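Long-range contacts in polysaccharide deacetylase (Streptococcus pyogenes, PDB 6DQ3), which removes N-acetyl groups from the cell wall linkage unit of streptococcal rhamnopolysaccharides, as a zinc enzyme of the carbohydrate esterase 4 family: residues Leu52-Val57 / Val71-Phe76; Lys97-Val102 / Ser129-Thr134; Asn101-Leu106 / Val135-Leu140; Asn166-Ala171 / Asn189-Val194. One frame throughout, in Å; residues are numbered along the deposited sequence.

Contact 1: Leu52-Val57 / Val71-Phe76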
# COMPACT_ATOMS: atom_id res chain seq x y z
N LEU A 52 -0.33 8.99 -6.73
CA LEU A 52 -1.28 8.20 -7.49
C LEU A 52 -2.24 7.42 -6.60
O LEU A 52 -1.91 7.01 -5.49
CB LEU A 52 -0.54 7.22 -8.39
CG LEU A 52 0.53 7.79 -9.31
CD1 LEU A 52 1.47 6.67 -9.75
CD2 LEU A 52 -0.11 8.47 -10.50
N SER A 53 -3.47 7.22 -7.12
CA SER A 53 -4.41 6.25 -6.61
C SER A 53 -4.20 4.90 -7.29
O SER A 53 -3.56 4.82 -8.34
CB SER A 53 -5.84 6.72 -6.86
OG SER A 53 -6.16 6.58 -8.24
N PRO A 54 -4.74 3.81 -6.72
CA PRO A 54 -4.63 2.51 -7.41
C PRO A 54 -5.15 2.54 -8.84
O PRO A 54 -4.52 1.99 -9.75
CB PRO A 54 -5.46 1.57 -6.52
CG PRO A 54 -5.43 2.21 -5.15
CD PRO A 54 -5.42 3.70 -5.41
N GLU A 55 -6.31 3.17 -9.06
CA GLU A 55 -6.88 3.26 -10.40
C GLU A 55 -5.91 3.92 -11.37
O GLU A 55 -5.83 3.52 -12.54
CB GLU A 55 -8.20 4.03 -10.33
CG GLU A 55 -9.38 3.27 -9.70
CD GLU A 55 -9.37 3.24 -8.17
OE1 GLU A 55 -8.61 4.00 -7.53
OE2 GLU A 55 -10.13 2.43 -7.60
N GLU A 56 -5.18 4.94 -10.92
CA GLU A 56 -4.25 5.64 -11.80
C GLU A 56 -3.03 4.79 -12.10
O GLU A 56 -2.52 4.81 -13.23
CB GLU A 56 -3.86 6.97 -11.16
CG GLU A 56 -4.99 7.99 -11.15
CD GLU A 56 -4.64 9.25 -10.37
OE1 GLU A 56 -4.00 9.14 -9.31
OE2 GLU A 56 -5.00 10.35 -10.83
N VAL A 57 -2.55 4.02 -11.12
CA VAL A 57 -1.44 3.11 -11.38
C VAL A 57 -1.83 2.11 -12.46
O VAL A 57 -1.06 1.85 -13.39
CB VAL A 57 -1.03 2.40 -10.08
CG1 VAL A 57 -0.02 1.31 -10.37
CG2 VAL A 57 -0.47 3.41 -9.08
N VAL A 71 5.88 10.57 -10.58
CA VAL A 71 4.71 9.95 -9.97
C VAL A 71 5.18 8.97 -8.91
O VAL A 71 6.29 8.44 -8.96
CB VAL A 71 3.81 9.23 -11.00
CG1 VAL A 71 3.41 10.16 -12.13
CG2 VAL A 71 4.51 7.98 -11.52
N VAL A 72 4.30 8.70 -7.95
CA VAL A 72 4.59 7.76 -6.88
C VAL A 72 3.27 7.19 -6.37
O VAL A 72 2.25 7.88 -6.34
CB VAL A 72 5.39 8.42 -5.74
CG1 VAL A 72 4.61 9.58 -5.14
CG2 VAL A 72 5.72 7.38 -4.68
N TRP A 73 3.31 5.93 -5.97
CA TRP A 73 2.19 5.27 -5.31
C TRP A 73 2.61 4.98 -3.88
O TRP A 73 3.45 4.11 -3.63
CB TRP A 73 1.79 3.99 -6.04
CG TRP A 73 0.55 3.34 -5.51
CD1 TRP A 73 -0.38 3.90 -4.68
CD2 TRP A 73 0.10 2.01 -5.77
NE1 TRP A 73 -1.38 3.00 -4.41
CE2 TRP A 73 -1.11 1.83 -5.07
CE3 TRP A 73 0.61 0.95 -6.53
CZ2 TRP A 73 -1.82 0.63 -5.11
CZ3 TRP A 73 -0.10 -0.24 -6.57
CH2 TRP A 73 -1.30 -0.38 -5.86
N LEU A 74 2.03 5.72 -2.93
CA LEU A 74 2.31 5.53 -1.51
C LEU A 74 1.40 4.43 -0.98
O LEU A 74 0.17 4.58 -1.01
CB LEU A 74 2.09 6.82 -0.73
CG LEU A 74 2.79 8.10 -1.15
CD1 LEU A 74 2.41 9.23 -0.19
CD2 LEU A 74 4.28 7.90 -1.21
N THR A 75 1.98 3.34 -0.48
CA THR A 75 1.21 2.23 0.05
C THR A 75 1.61 1.92 1.49
O THR A 75 2.79 2.01 1.86
CB THR A 75 1.37 0.95 -0.80
OG1 THR A 75 2.68 0.40 -0.65
CG2 THR A 75 1.11 1.25 -2.27
N PHE A 76 0.61 1.55 2.29
CA PHE A 76 0.77 1.19 3.69
C PHE A 76 0.06 -0.14 3.91
O PHE A 76 -1.12 -0.27 3.58
CB PHE A 76 0.15 2.24 4.63
CG PHE A 76 0.89 3.55 4.67
CD1 PHE A 76 0.88 4.39 3.58
CD2 PHE A 76 1.55 3.95 5.82
CE1 PHE A 76 1.55 5.60 3.62
CE2 PHE A 76 2.21 5.16 5.87
CZ PHE A 76 2.22 5.98 4.77
O HOH W 1 -0.03 7.61 -3.57
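L52 N donates to V72 O at 2.8 Å, with an N-H...O angle of 166°. It is the one direct hydrogen bond between the two segments. Their backbones come nearest at L52 and W73, and V71-F76 is strand throughout. After L52 the segment L52-V57 turns into helix 54-63. A water carries the pairing one step further: it donates a hydrogen bond to L52 O and accepts one from L74 N. S53 is the N-cap: its OG accepts from E56 N, and E56 OE1 accepts in turn from S53 N at 3.0 Å. The two residues form a capping box. E56 OE1 also makes a salt bridge with K97.

Most of the side-chain packing is on W73. With CG anti to the backbone N (chi1 -173°), the indole starts against V57 CG2. V57 crosses the indole at about a right angle. V57 CG2 lies above one face toward the rim, 3.6 Å from W73 CD2, and V57 CG1 meets CE3. P54 CG touches W73 CZ2 at 3.9 Å. T75 CG2, from the same strand, sits over the centre of the opposite face. The indole is thus packed between the helix start and its own strand, and W73 NE1 is bonded to T99 OG1. Further back, L52 CD1 meets V71 CB at 3.7 Å.

L192 and V194 add to the packing around W73. The contact belongs to a beta-alpha-beta unit, strand 50-51, helix 54-63 and strand 71-77, in which the first turn of the crossover helix packs on the returning parallel strand.

Contact 2: Lys97-Val102 / Ser129-Thr134. With ZN (zinc ion), chain D.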
# COMPACT_ATOMS: atom_id res chain seq x y z
N LYS A 97 -2.02 11.70 -1.74
CA LYS A 97 -2.89 10.54 -1.72
C LYS A 97 -2.08 9.31 -1.33
O LYS A 97 -0.87 9.24 -1.59
CB LYS A 97 -3.55 10.33 -3.09
CG LYS A 97 -4.18 11.59 -3.68
CD LYS A 97 -5.20 11.29 -4.78
CE LYS A 97 -4.58 10.56 -5.97
NZ LYS A 97 -4.12 11.46 -7.07
N ALA A 98 -2.73 8.36 -0.67
CA ALA A 98 -2.06 7.12 -0.28
C ALA A 98 -3.07 5.99 -0.16
O ALA A 98 -4.27 6.21 -0.02
CB ALA A 98 -1.29 7.29 1.04
N THR A 99 -2.55 4.76 -0.21
CA THR A 99 -3.36 3.56 -0.16
C THR A 99 -2.97 2.74 1.07
O THR A 99 -1.79 2.57 1.35
CB THR A 99 -3.16 2.68 -1.41
OG1 THR A 99 -3.62 3.37 -2.57
CG2 THR A 99 -3.91 1.35 -1.27
N ASN A 100 -3.97 2.24 1.79
CA ASN A 100 -3.72 1.29 2.86
C ASN A 100 -4.34 -0.06 2.50
O ASN A 100 -5.52 -0.14 2.14
CB ASN A 100 -4.28 1.77 4.19
CG ASN A 100 -3.75 0.96 5.35
OD1 ASN A 100 -4.05 -0.23 5.48
ND2 ASN A 100 -2.93 1.58 6.19
N ASN A 101 -3.54 -1.11 2.63
CA ASN A 101 -3.98 -2.47 2.34
C ASN A 101 -4.49 -3.12 3.62
O ASN A 101 -3.73 -3.33 4.57
CB ASN A 101 -2.81 -3.23 1.72
CG ASN A 101 -2.32 -2.54 0.45
OD1 ASN A 101 -3.12 -2.23 -0.43
ND2 ASN A 101 -1.02 -2.27 0.37
N VAL A 102 -5.78 -3.44 3.63
CA VAL A 102 -6.54 -3.65 4.85
C VAL A 102 -6.69 -5.14 5.15
O VAL A 102 -7.07 -5.93 4.28
CB VAL A 102 -7.92 -2.98 4.77
CG1 VAL A 102 -8.72 -3.26 6.06
CG2 VAL A 102 -7.80 -1.49 4.51
N SER A 129 -7.09 5.69 -0.21
CA SER A 129 -7.70 4.51 -0.82
C SER A 129 -7.42 3.30 0.06
O SER A 129 -6.36 3.19 0.68
CB SER A 129 -7.17 4.28 -2.24
OG SER A 129 -7.80 3.18 -2.86
N PHE A 130 -8.37 2.37 0.10
CA PHE A 130 -8.27 1.21 0.96
C PHE A 130 -8.49 -0.06 0.15
O PHE A 130 -9.59 -0.32 -0.35
CB PHE A 130 -9.25 1.34 2.12
CG PHE A 130 -8.96 2.56 2.94
CD1 PHE A 130 -7.98 2.52 3.91
CD2 PHE A 130 -9.60 3.76 2.69
CE1 PHE A 130 -7.67 3.64 4.65
CE2 PHE A 130 -9.30 4.88 3.42
CZ PHE A 130 -8.33 4.83 4.40
N GLN A 131 -7.42 -0.83 0.02
CA GLN A 131 -7.38 -2.01 -0.83
C GLN A 131 -7.21 -3.25 0.04
O GLN A 131 -7.34 -3.20 1.27
CB GLN A 131 -6.27 -1.83 -1.87
CG GLN A 131 -6.43 -0.58 -2.75
CD GLN A 131 -7.68 -0.60 -3.62
OE1 GLN A 131 -7.97 -1.59 -4.28
NE2 GLN A 131 -8.44 0.49 -3.59
N ASP A 132 -6.93 -4.38 -0.60
CA ASP A 132 -7.08 -5.68 0.04
C ASP A 132 -5.77 -6.19 0.64
O ASP A 132 -4.70 -6.07 0.03
CB ASP A 132 -7.62 -6.70 -0.96
CG ASP A 132 -8.01 -7.99 -0.31
OD1 ASP A 132 -7.12 -8.83 -0.06
OD2 ASP A 132 -9.21 -8.15 -0.01
N HIS A 133 -5.87 -6.76 1.84
CA HIS A 133 -4.75 -7.43 2.49
C HIS A 133 -5.22 -8.72 3.17
O HIS A 133 -4.68 -9.10 4.22
CB HIS A 133 -4.06 -6.49 3.47
CG HIS A 133 -2.62 -6.82 3.74
ND1 HIS A 133 -1.79 -7.36 2.78
CD2 HIS A 133 -1.87 -6.66 4.85
CE1 HIS A 133 -0.58 -7.54 3.30
NE2 HIS A 133 -0.61 -7.12 4.56
N THR A 134 -6.21 -9.38 2.57
CA THR A 134 -6.82 -10.63 3.02
C THR A 134 -7.68 -10.44 4.27
O THR A 134 -7.69 -9.37 4.88
CB THR A 134 -5.79 -11.74 3.29
OG1 THR A 134 -5.18 -11.52 4.57
CG2 THR A 134 -4.73 -11.80 2.20
ZN ZN D . 0.83 -7.54 6.14
O HOH W 2 2.48 -7.76 7.85
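V102 N donates to Q131 O at 2.8 Å. It is one rung of a parallel beta ladder between strands 98-102 and 128-132. T99 pairs with S129, N100 with F130, N101 with Q131, and V102 with D132, where the side chains diverge. S129 O takes N100 N at 2.8 Å, and N100 O takes Q131 N. A last, weak bond runs from H133 N to V102 O, where the second strand ends.

T99, N101, S129 and Q131 point to one face of the sheet. T99 CG2 presses on Q131 CG at 3.5 Å. Q131 bends at chi2 (-63°), and its NE2 reaches back to S129 OG at 2.9 Å. The amides of N101 and Q131 stand 85° apart, with N101 OD1 against Q131 CB. N101 ND2 is held by D77. On the other face F130 CD1 meets N100 CB at 3.8 Å, while V102 CG2 lies at the edge of the ring.

At the end of the ladder, D132 OD1 accepts from T134 N in an Asx turn. H133 ND1 is bonded to A171 O, which fixes the turn of the imidazole. H133 NE2 binds the zinc ion at 2.2 Å, together with D78 and H137.

Contact 3: Asn101-Leu106 / Val135-Leu140. With ZN (zinc ion), chain D; EDO (1,2-ethanediol), chain H.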
# COMPACT_ATOMS: atom_id res chain seq x y z
N ASN A 101 -3.54 -1.11 2.63
CA ASN A 101 -3.98 -2.47 2.34
C ASN A 101 -4.49 -3.12 3.62
O ASN A 101 -3.73 -3.33 4.57
CB ASN A 101 -2.81 -3.23 1.72
CG ASN A 101 -2.32 -2.54 0.45
OD1 ASN A 101 -3.12 -2.23 -0.43
ND2 ASN A 101 -1.02 -2.27 0.37
N VAL A 102 -5.78 -3.44 3.63
CA VAL A 102 -6.54 -3.65 4.85
C VAL A 102 -6.69 -5.14 5.15
O VAL A 102 -7.07 -5.93 4.28
CB VAL A 102 -7.92 -2.98 4.77
CG1 VAL A 102 -8.72 -3.26 6.06
CG2 VAL A 102 -7.80 -1.49 4.51
N ILE A 103 -6.43 -5.50 6.41
CA ILE A 103 -6.72 -6.82 6.94
C ILE A 103 -8.15 -6.77 7.46
O ILE A 103 -8.41 -6.28 8.56
CB ILE A 103 -5.74 -7.20 8.05
CG1 ILE A 103 -4.29 -7.07 7.56
CG2 ILE A 103 -6.01 -8.61 8.56
CD1 ILE A 103 -3.25 -7.19 8.66
N THR A 104 -9.10 -7.28 6.66
CA THR A 104 -10.50 -6.99 6.95
C THR A 104 -10.98 -7.67 8.23
O THR A 104 -11.87 -7.15 8.90
CB THR A 104 -11.39 -7.38 5.77
OG1 THR A 104 -11.26 -8.78 5.50
CG2 THR A 104 -10.99 -6.57 4.54
N GLY A 105 -10.40 -8.81 8.59
CA GLY A 105 -10.83 -9.51 9.79
C GLY A 105 -10.61 -8.71 11.06
O GLY A 105 -11.45 -8.73 11.97
N LEU A 106 -9.48 -8.01 11.16
CA LEU A 106 -9.21 -7.21 12.35
C LEU A 106 -10.21 -6.06 12.47
O LEU A 106 -10.66 -5.74 13.58
CB LEU A 106 -7.78 -6.68 12.33
CG LEU A 106 -6.70 -7.74 12.55
CD1 LEU A 106 -5.34 -7.27 12.07
CD2 LEU A 106 -6.63 -8.13 14.03
N VAL A 135 -8.40 -11.50 4.65
CA VAL A 135 -9.24 -11.45 5.84
C VAL A 135 -8.39 -11.65 7.09
O VAL A 135 -8.44 -10.84 8.03
CB VAL A 135 -10.36 -12.50 5.76
CG1 VAL A 135 -11.21 -12.45 7.04
CG2 VAL A 135 -11.22 -12.30 4.53
N ASN A 136 -7.61 -12.73 7.13
CA ASN A 136 -6.91 -13.13 8.34
C ASN A 136 -5.39 -13.04 8.23
O ASN A 136 -4.70 -13.41 9.19
CB ASN A 136 -7.32 -14.57 8.70
CG ASN A 136 -8.81 -14.68 9.03
OD1 ASN A 136 -9.29 -14.11 10.01
ND2 ASN A 136 -9.54 -15.43 8.20
N HIS A 137 -4.86 -12.53 7.12
CA HIS A 137 -3.42 -12.35 6.93
C HIS A 137 -2.66 -13.67 7.02
O HIS A 137 -1.61 -13.74 7.68
CB HIS A 137 -2.88 -11.36 7.96
CG HIS A 137 -1.63 -10.64 7.54
ND1 HIS A 137 -0.37 -11.08 7.87
CD2 HIS A 137 -1.46 -9.49 6.85
CE1 HIS A 137 0.53 -10.24 7.38
NE2 HIS A 137 -0.11 -9.27 6.77
N PRO A 138 -3.12 -14.73 6.35
CA PRO A 138 -2.32 -15.95 6.27
C PRO A 138 -1.18 -15.81 5.28
O PRO A 138 -1.15 -14.90 4.45
CB PRO A 138 -3.33 -17.00 5.79
CG PRO A 138 -4.23 -16.20 4.87
CD PRO A 138 -4.37 -14.84 5.57
N ASP A 139 -0.23 -16.74 5.38
CA ASP A 139 0.70 -17.02 4.29
C ASP A 139 -0.11 -17.69 3.18
O ASP A 139 -0.42 -18.88 3.25
CB ASP A 139 1.85 -17.89 4.77
CG ASP A 139 2.82 -18.25 3.66
OD1 ASP A 139 2.52 -18.02 2.48
OD2 ASP A 139 3.91 -18.77 3.99
N LEU A 140 -0.48 -16.91 2.16
CA LEU A 140 -1.34 -17.42 1.09
C LEU A 140 -0.73 -18.64 0.42
O LEU A 140 -1.44 -19.57 0.02
CB LEU A 140 -1.60 -16.32 0.06
CG LEU A 140 -2.50 -15.15 0.46
CD1 LEU A 140 -2.47 -14.04 -0.57
CD2 LEU A 140 -3.93 -15.66 0.66
ZN ZN D . 0.83 -7.54 6.14
C1 EDO H . -9.06 -10.96 13.61
O1 EDO H . -9.07 -11.31 15.00
C2 EDO H . -9.04 -12.23 12.76
O2 EDO H . -9.20 -11.85 11.39
O HOH W 2 2.48 -7.76 7.85
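The H137 imidazole is the flat group here, and I103 comes to it obliquely. I103 CD1 stops 3.4 Å from H137 CD2, with CG1 just behind at 3.8 Å. I103 is extended at chi2 (170°), which carries CD1 to the ring. The zinc ion is at the far end of the ring, 2.1 Å from H137 NE2, and a water is another of its ligands. The ring of H133, another ligand, meets that of H137 with the planes at about 80°. I103 touches both histidines and so packs beside the metal site. D78 completes the protein ligands. A bound acetate also lies close to H137, consistent with a place in the deacetylase active site.

One hydrogen bond joins the two backbones. G105 N donates to V135 O at 2.9 Å. I103 CG2 lies against the same V135 O at 3.3 Å. T104 OG1 packs on V135 CA at 3.4 Å and on V135 CG2. G105 CA lies 3.3 Å from O2 of a 1,2-ethanediol, probably from the crystallisation liquor. The same ethanediol O2 donates a hydrogen bond to N136 OD1 at 2.6 Å.

I103 is the N-cap residue of helix 104-108, directly after strand 98-102. The loop of V135-L140 runs from strand 128-132 toward helix 145-162. S155 of that helix touches both T104 and V135, and E151 accepts from N136 N.

Contact 4: Asn166-Ala171 / Asn189-Val194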
# COMPACT_ATOMS: atom_id res chain seq x y z
N ASN A 166 -15.23 -0.62 -5.57
CA ASN A 166 -14.73 -1.78 -6.31
C ASN A 166 -13.24 -1.87 -6.02
O ASN A 166 -12.44 -1.14 -6.62
CB ASN A 166 -15.01 -1.66 -7.81
CG ASN A 166 -14.43 -2.81 -8.60
OD1 ASN A 166 -14.17 -3.89 -8.05
ND2 ASN A 166 -14.21 -2.59 -9.89
N THR A 167 -12.87 -2.74 -5.09
CA THR A 167 -11.46 -2.93 -4.74
C THR A 167 -10.73 -3.61 -5.89
O THR A 167 -11.18 -4.64 -6.40
CB THR A 167 -11.35 -3.77 -3.47
OG1 THR A 167 -12.14 -3.18 -2.43
CG2 THR A 167 -9.91 -3.87 -3.01
N ILE A 168 -9.59 -3.04 -6.29
CA ILE A 168 -8.87 -3.55 -7.45
C ILE A 168 -7.46 -4.02 -7.13
O ILE A 168 -6.83 -4.65 -8.00
CB ILE A 168 -8.82 -2.51 -8.59
CG1 ILE A 168 -8.07 -1.25 -8.13
CG2 ILE A 168 -10.22 -2.12 -9.02
CD1 ILE A 168 -7.64 -0.36 -9.29
N ALA A 169 -6.93 -3.73 -5.94
CA ALA A 169 -5.54 -4.04 -5.64
C ALA A 169 -5.44 -4.90 -4.39
O ALA A 169 -6.25 -4.77 -3.46
CB ALA A 169 -4.72 -2.74 -5.44
N ILE A 170 -4.43 -5.77 -4.37
CA ILE A 170 -4.15 -6.61 -3.22
C ILE A 170 -2.66 -6.54 -2.92
O ILE A 170 -1.82 -6.40 -3.83
CB ILE A 170 -4.60 -8.08 -3.45
CG1 ILE A 170 -4.30 -8.94 -2.22
CG2 ILE A 170 -3.91 -8.64 -4.70
CD1 ILE A 170 -4.87 -10.35 -2.31
N ALA A 171 -2.33 -6.59 -1.63
CA ALA A 171 -0.96 -6.80 -1.16
C ALA A 171 -0.92 -8.17 -0.50
O ALA A 171 -1.69 -8.43 0.43
CB ALA A 171 -0.52 -5.71 -0.18
N ASN A 189 -10.95 -10.72 -10.25
CA ASN A 189 -11.04 -9.39 -10.84
C ASN A 189 -10.17 -8.36 -10.13
O ASN A 189 -10.46 -7.16 -10.20
CB ASN A 189 -12.50 -8.93 -10.90
CG ASN A 189 -13.34 -9.74 -11.89
OD1 ASN A 189 -14.43 -10.22 -11.56
ND2 ASN A 189 -12.82 -9.91 -13.10
N TYR A 190 -9.12 -8.79 -9.44
CA TYR A 190 -8.07 -7.86 -9.05
C TYR A 190 -7.31 -7.38 -10.28
O TYR A 190 -7.04 -8.16 -11.20
CB TYR A 190 -7.10 -8.52 -8.08
CG TYR A 190 -7.64 -8.66 -6.68
CD1 TYR A 190 -7.65 -7.57 -5.82
CD2 TYR A 190 -8.12 -9.86 -6.22
CE1 TYR A 190 -8.14 -7.68 -4.54
CE2 TYR A 190 -8.61 -9.99 -4.95
CZ TYR A 190 -8.61 -8.89 -4.11
OH TYR A 190 -9.10 -9.01 -2.83
N LYS A 191 -6.95 -6.11 -10.29
CA LYS A 191 -6.21 -5.52 -11.40
C LYS A 191 -4.74 -5.31 -11.09
O LYS A 191 -3.91 -5.33 -12.01
CB LYS A 191 -6.83 -4.17 -11.79
CG LYS A 191 -8.30 -4.25 -12.20
CD LYS A 191 -8.48 -5.15 -13.42
CE LYS A 191 -9.94 -5.29 -13.82
NZ LYS A 191 -10.10 -6.18 -15.02
N LEU A 192 -4.41 -5.11 -9.81
CA LEU A 192 -3.06 -4.85 -9.35
C LEU A 192 -2.74 -5.72 -8.15
O LEU A 192 -3.61 -6.00 -7.32
CB LEU A 192 -2.87 -3.38 -8.95
CG LEU A 192 -3.03 -2.33 -10.04
CD1 LEU A 192 -3.00 -0.93 -9.41
CD2 LEU A 192 -1.97 -2.47 -11.11
N GLY A 193 -1.48 -6.12 -8.05
CA GLY A 193 -0.99 -6.85 -6.90
C GLY A 193 0.42 -6.39 -6.57
O GLY A 193 1.23 -6.19 -7.47
N VAL A 194 0.72 -6.21 -5.28
CA VAL A 194 2.02 -5.72 -4.86
C VAL A 194 2.69 -6.75 -3.96
O VAL A 194 2.03 -7.39 -3.13
CB VAL A 194 1.94 -4.35 -4.15
CG1 VAL A 194 1.49 -3.29 -5.15
CG2 VAL A 194 1.02 -4.39 -2.95
O HOH W 3 -11.81 -5.05 -9.64
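Y190 reaches across from N189-V194 to the backbone and side chains of N166-A171. Its CB lies 3.9 Å from I168 O. CG is anti to the carbonyl carbon (chi1 -76°), which sets the root of the ring beside I168-I170. CD1 follows past I168 O and the carbonyl carbon of A169. CE1 meets A169 O at 3.6 Å and I170 CB at 3.7 Å. I168 O is at the ring edge, in plane. I170 crosses the tyrosine at about a right angle, with its CB above one face and offset toward the rim. This is a CH-pi contact. Y190 CZ is 4.1 Å from I170 CB. At the tip, OH is hydrogen-bonded to M152 O of helix 145-162.

Strands 169-171 and 192-198 are parallel neighbours, joined through helix 179-187 as a beta-alpha-beta unit. A Schellman motif ends that helix, with N189 as its C-prime residue at positive phi. A169 pairs with L192, I170 with G193 and A171 with V194. I168 O is gripped by two donors, K191 N at 2.7 Å and L192 N at 3.1 Å. I170 takes part twice: its N donates to L192 O, and its O accepts from V194 N.

A169 and A171 share a face with L192 and V194. A169 CB touches L192 CB, and L192 also packs on L210 of strand 210-214. A171 CB and V194 CG2 are unusually tight at 3.4 Å.

All four contacts reach one mixed sheet. Contact 1 closes before contact 2 opens, and contact 4 comes last. Contacts 2 and 3 start from the same stretch and share N101 and V102. Strand 71-77 of contact 1 lies beside strand 98-102 of contact 2, and their centres are about 10 Å apart. Contacts 2 and 4 are closer, about 9 Å between centres, and meet through A171 and H133. Contacts 1 and 3 are farthest apart, about 21 Å. Contacts 2 and 3 each supply a histidine to the same zinc ion. The protein ligands of the zinc ion follow strands 71-77 (D78) and 128-132 (H133, H137). I103, after strand 98-102, packs beside them.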